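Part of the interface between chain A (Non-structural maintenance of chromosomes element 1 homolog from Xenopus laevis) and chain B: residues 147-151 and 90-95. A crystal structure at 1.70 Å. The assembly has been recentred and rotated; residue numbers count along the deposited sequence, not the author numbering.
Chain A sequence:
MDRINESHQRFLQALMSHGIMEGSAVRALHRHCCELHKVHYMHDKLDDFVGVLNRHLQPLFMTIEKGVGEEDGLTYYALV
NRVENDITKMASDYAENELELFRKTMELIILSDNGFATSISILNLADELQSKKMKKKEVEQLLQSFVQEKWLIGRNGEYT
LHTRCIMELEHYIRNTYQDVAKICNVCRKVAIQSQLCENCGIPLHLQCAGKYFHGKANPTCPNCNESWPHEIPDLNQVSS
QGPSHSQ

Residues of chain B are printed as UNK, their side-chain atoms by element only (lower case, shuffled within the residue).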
ATOM      1  N   VAL A 147      -8.080   9.689  -3.876  1.00 16.39           N
ATOM      2  CA  VAL A 147      -7.516  10.667  -2.944  1.00 16.41           C
ATOM      3  C   VAL A 147      -6.753   9.961  -1.829  1.00 19.89           C
ATOM      4  O   VAL A 147      -5.627  10.341  -1.490  1.00 21.80           O
ATOM      5  CB  VAL A 147      -8.626  11.574  -2.386  1.00 17.75           C
ATOM      6  CG1 VAL A 147      -8.136  12.347  -1.175  1.00 22.90           C
ATOM      7  CG2 VAL A 147      -9.094  12.527  -3.492  1.00 19.19           C
ATOM      8  N   GLN A 148      -7.349   8.913  -1.261  1.00 18.57           N
ATOM      9  CA  GLN A 148      -6.689   8.171  -0.190  1.00 21.67           C
ATOM     10  C   GLN A 148      -5.356   7.594  -0.651  1.00 22.58           C
ATOM     11  O   GLN A 148      -4.375   7.604   0.105  1.00 22.39           O
ATOM     12  CB  GLN A 148      -7.618   7.065   0.309  1.00 22.80           C
ATOM     13  CG  GLN A 148      -6.938   6.001   1.162  1.00 32.20           C
ATOM     14  CD  GLN A 148      -6.575   6.508   2.540  1.00 36.26           C
ATOM     15  OE1 GLN A 148      -7.128   7.505   3.012  1.00 43.10           O
ATOM     16  NE2 GLN A 148      -5.627   5.830   3.193  1.00 40.29           N
ATOM     17  N   GLU A 149      -5.294   7.087  -1.885  1.00 19.22           N
ATOM     18  CA  GLU A 149      -4.060   6.503  -2.406  1.00 20.40           C
ATOM     19  C   GLU A 149      -3.096   7.534  -2.989  1.00 19.62           C
ATOM     20  O   GLU A 149      -2.062   7.146  -3.546  1.00 21.48           O
ATOM     21  CB  GLU A 149      -4.382   5.449  -3.469  1.00 20.23           C
ATOM     22  CG  GLU A 149      -5.298   4.353  -2.973  1.00 22.79           C
ATOM     23  CD  GLU A 149      -4.689   3.546  -1.844  1.00 35.70           C
ATOM     24  OE1 GLU A 149      -3.559   3.043  -2.026  1.00 35.91           O
ATOM     25  OE2 GLU A 149      -5.344   3.424  -0.784  1.00 32.77           O
ATOM     26  N   LYS A 150      -3.419   8.821  -2.898  1.00 17.25           N
ATOM     27  CA  LYS A 150      -2.553   9.906  -3.363  1.00 16.49           C
ATOM     28  C   LYS A 150      -2.301   9.840  -4.870  1.00 17.41           C
ATOM     29  O   LYS A 150      -1.200  10.112  -5.346  1.00 17.42           O
ATOM     30  CB  LYS A 150      -1.236   9.927  -2.577  1.00 19.23           C
ATOM     31  CG  LYS A 150      -1.457  10.281  -1.125  1.00 23.47           C
ATOM     32  CD  LYS A 150      -0.174  10.117  -0.333  1.00 29.06           C
ATOM     33  CE  LYS A 150      -0.207  10.945   0.939  1.00 37.81           C
ATOM     34  NZ  LYS A 150      -1.572  11.044   1.511  1.00 38.36           N
ATOM     35  N   TRP A 151      -3.339   9.504  -5.644  1.00 16.29           N
ATOM     36  CA  TRP A 151      -3.300   9.732  -7.085  1.00 13.66           C
ATOM     37  C   TRP A 151      -3.958  11.051  -7.451  1.00 17.82           C
ATOM     38  O   TRP A 151      -3.496  11.738  -8.364  1.00 16.93           O
ATOM     39  CB  TRP A 151      -3.990   8.591  -7.858  1.00 14.97           C
ATOM     40  CG  TRP A 151      -3.296   7.289  -7.609  1.00 14.87           C
ATOM     41  CD1 TRP A 151      -3.823   6.174  -7.006  1.00 17.26           C
ATOM     42  CD2 TRP A 151      -1.926   6.993  -7.891  1.00 14.68           C
ATOM     43  NE1 TRP A 151      -2.855   5.191  -6.913  1.00 15.26           N
ATOM     44  CE2 TRP A 151      -1.683   5.671  -7.447  1.00 13.94           C
ATOM     45  CE3 TRP A 151      -0.877   7.713  -8.476  1.00 14.51           C
ATOM     46  CZ2 TRP A 151      -0.429   5.052  -7.575  1.00 16.04           C
ATOM     47  CZ3 TRP A 151       0.378   7.096  -8.596  1.00 16.81           C
ATOM     48  CH2 TRP A 151       0.583   5.776  -8.155  1.00 17.72           C
TER
ATOM     49  N   UNK B  90       5.737   3.131   8.937  1.00 23.38           N
ATOM     50  CA  UNK B  90       4.728   2.568   8.045  1.00 21.32           C
ATOM     51  C   UNK B  90       3.406   3.314   8.132  1.00 21.91           C
ATOM     52  O   UNK B  90       2.989   3.745   9.209  1.00 26.35           O
ATOM     53  c   UNK B  90       5.749  -1.879   6.850  1.00 20.09           C
ATOM     54  s   UNK B  90       5.894  -0.179   6.539  1.00 36.69           S
ATOM     55  c   UNK B  90       5.798   0.354   8.236  1.00 32.25           C
ATOM     56  c   UNK B  90       4.529   1.103   8.395  1.00 24.72           C
ATOM     57  N   UNK B  91       2.729   3.447   6.989  1.00 17.84           N
ATOM     58  CA  UNK B  91       1.453   4.153   6.956  1.00 18.40           C
ATOM     59  C   UNK B  91       0.369   3.393   7.701  1.00 20.35           C
ATOM     60  O   UNK B  91       0.274   2.165   7.611  1.00 21.13           O
ATOM     61  n   UNK B  91      -1.708   6.568   3.960  1.00 34.33           N
ATOM     62  c   UNK B  91      -2.400   6.922   2.880  1.00 38.98           C
ATOM     63  c   UNK B  91       0.989   4.380   5.514  1.00 18.53           C
ATOM     64  c   UNK B  91      -0.780   5.439   4.018  1.00 27.03           C
ATOM     65  c   UNK B  91      -0.222   5.294   5.435  1.00 25.39           C
ATOM     66  n   UNK B  91      -2.272   6.230   1.754  1.00 35.41           N
ATOM     67  n   UNK B  91      -3.218   7.969   2.929  1.00 37.86           N
ATOM     68  N   UNK B  92      -0.471   4.139   8.417  1.00 21.71           N
ATOM     69  CA  UNK B  92      -1.670   3.613   9.068  1.00 22.82           C
ATOM     70  C   UNK B  92      -2.851   3.817   8.126  1.00 26.61           C
ATOM     71  O   UNK B  92      -3.169   4.958   7.764  1.00 28.41           O
ATOM     72  c   UNK B  92      -3.257   3.887  11.011  1.00 29.45           C
ATOM     73  c   UNK B  92      -0.767   4.005  11.378  1.00 30.89           C
ATOM     74  c   UNK B  92      -1.915   4.308  10.418  1.00 26.58           C
ATOM     75  N   UNK B  93      -3.511   2.731   7.735  1.00 26.35           N
ATOM     76  CA  UNK B  93      -4.580   2.807   6.736  1.00 28.96           C
ATOM     77  C   UNK B  93      -5.660   1.774   7.064  1.00 30.00           C
ATOM     78  O   UNK B  93      -5.745   1.275   8.191  1.00 25.31           O
ATOM     79  o   UNK B  93      -2.520   1.176   4.138  1.00 43.17           O
ATOM     80  o   UNK B  93      -3.485   0.348   5.914  1.00 32.63           O
ATOM     81  c   UNK B  93      -3.294   1.290   5.114  1.00 37.44           C
ATOM     82  c   UNK B  93      -4.002   2.632   5.315  1.00 33.22           C
ATOM     83  N   UNK B  94      -6.493   1.449   6.068  1.00 29.38           N
ATOM     84  CA  UNK B  94      -7.613   0.546   6.316  1.00 28.86           C
ATOM     85  C   UNK B  94      -7.139  -0.873   6.583  1.00 27.24           C
ATOM     86  O   UNK B  94      -7.818  -1.620   7.294  1.00 26.87           O
ATOM     87  o   UNK B  94      -7.311   0.447   1.707  1.00 53.87           O
ATOM     88  o   UNK B  94      -6.841   1.820   3.375  1.00 45.56           O
ATOM     89  c   UNK B  94      -8.593   0.556   5.139  1.00 31.37           C
ATOM     90  c   UNK B  94      -8.095  -0.156   3.881  1.00 38.65           C
ATOM     91  c   UNK B  94      -7.360   0.769   2.920  1.00 49.53           C
ATOM     92  N   UNK B  95      -5.990  -1.267   6.030  1.00 25.91           N
ATOM     93  CA  UNK B  95      -5.460  -2.588   6.352  1.00 30.63           C
ATOM     94  C   UNK B  95      -4.963  -2.655   7.788  1.00 25.80           C
ATOM     95  O   UNK B  95      -4.904  -3.747   8.363  1.00 23.34           O
ATOM     96  o   UNK B  95      -5.974  -3.920   3.884  1.00 44.11           O
ATOM     97  c   UNK B  95      -4.888  -3.348   4.004  1.00 42.84           C
ATOM     98  c   UNK B  95      -4.348  -2.976   5.374  1.00 35.80           C
ATOM     99  n   UNK B  95      -4.139  -3.013   2.963  1.00 46.81           N
TER
HETATM  100  O   HOH W   1      -4.345  10.518   1.204  1.00 34.70           O
HETATM  101  O   HOH W   2      -4.524   6.523   5.926  1.00 35.18           O

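Position 90 carries four side-chain atoms in an unbranched run, two carbons, a sulfur and a terminal carbon. They touch nothing on the chain A stretch: the nearest approach is 12.4 Å, from CB of position 90 to Gln148(A) NE2. A thioether of this length is methionine, and Met90(B) is identified by its atoms alone.

Position 91 has seven side-chain atoms: three carbons, a nitrogen, then a carbon bearing two more nitrogens. The two terminal nitrogens of position 91 lie 3.0 Å and 3.1 Å from Gln148(A) O. That planar end is a guanidinium, and the residue is arginine. The CA-to-CB bond of Arg91(B) points toward chain A, and chi1 to chi3 are all t, so the chain is extended and delivers its charge to the end of the chain A helix. There NH1 and NH2 both donate to Gln148(A) O, with N-H...O angles of 148° and 144°.

Position 92 shows three carbons, one beside CA carrying the other two. Its CA-to-CB bond points away from chain A, and the side chain makes no contact there. This beta-branched hydrocarbon is valine. The backbone takes part: water 2 donates to Val92(B) O at 2.8 Å and accepts from Gln148(A) NE2 at 3.0 Å.

Position 93 has two carbons, the second carrying two oxygens. CB of position 93 lies 4.2 Å from Gln148(A) NE2. A short carboxylate is aspartate. Asp93(B) occupies the N-cap of the following helix, where OD1 accepts a weak bond from the backbone N of position 95 at 3.0 Å (123°).

Position 94 has three carbons, the third with two oxygens. Its CA-to-CB bond runs sideways, yet its end comes nearer: one oxygen of position 94 lies 4.2 Å from Gln148(A) NE2 and the other 4.4 Å from Glu149(A) OE2. One methylene longer than aspartate, this is glutamate; Glu94(B) and Glu149(A) are like charges in proximity.

Position 95 has two carbons, the second bearing one oxygen and one nitrogen. The side chain does not reach the chain A stretch. Its amide is that of asparagine, Asn95(B).

The contact, which buries 221 Å² in total, centres on one carbonyl receiving two bonds. Lys150(A), with positive phi in a Schellman motif, follows the helix, and Gln148(A) O accepts from the arginine there. Gln148(A) NE2 lies over one face of the guanidinium, 3.2 Å from Arg91(B) NH2; both atoms are donors, so they do not bond. Lys150(A) NZ is 3.8 Å from Arg91(B) NH2, another like-charge approach. Water 1 links the two cations, accepting weak bonds from Lys150(A) NZ (2.8 Å) and Arg91(B) NH2 (3.3 Å) while donating to Val147(A) O (3.0 Å).

Chain B, residues 90-95: MRVDEN
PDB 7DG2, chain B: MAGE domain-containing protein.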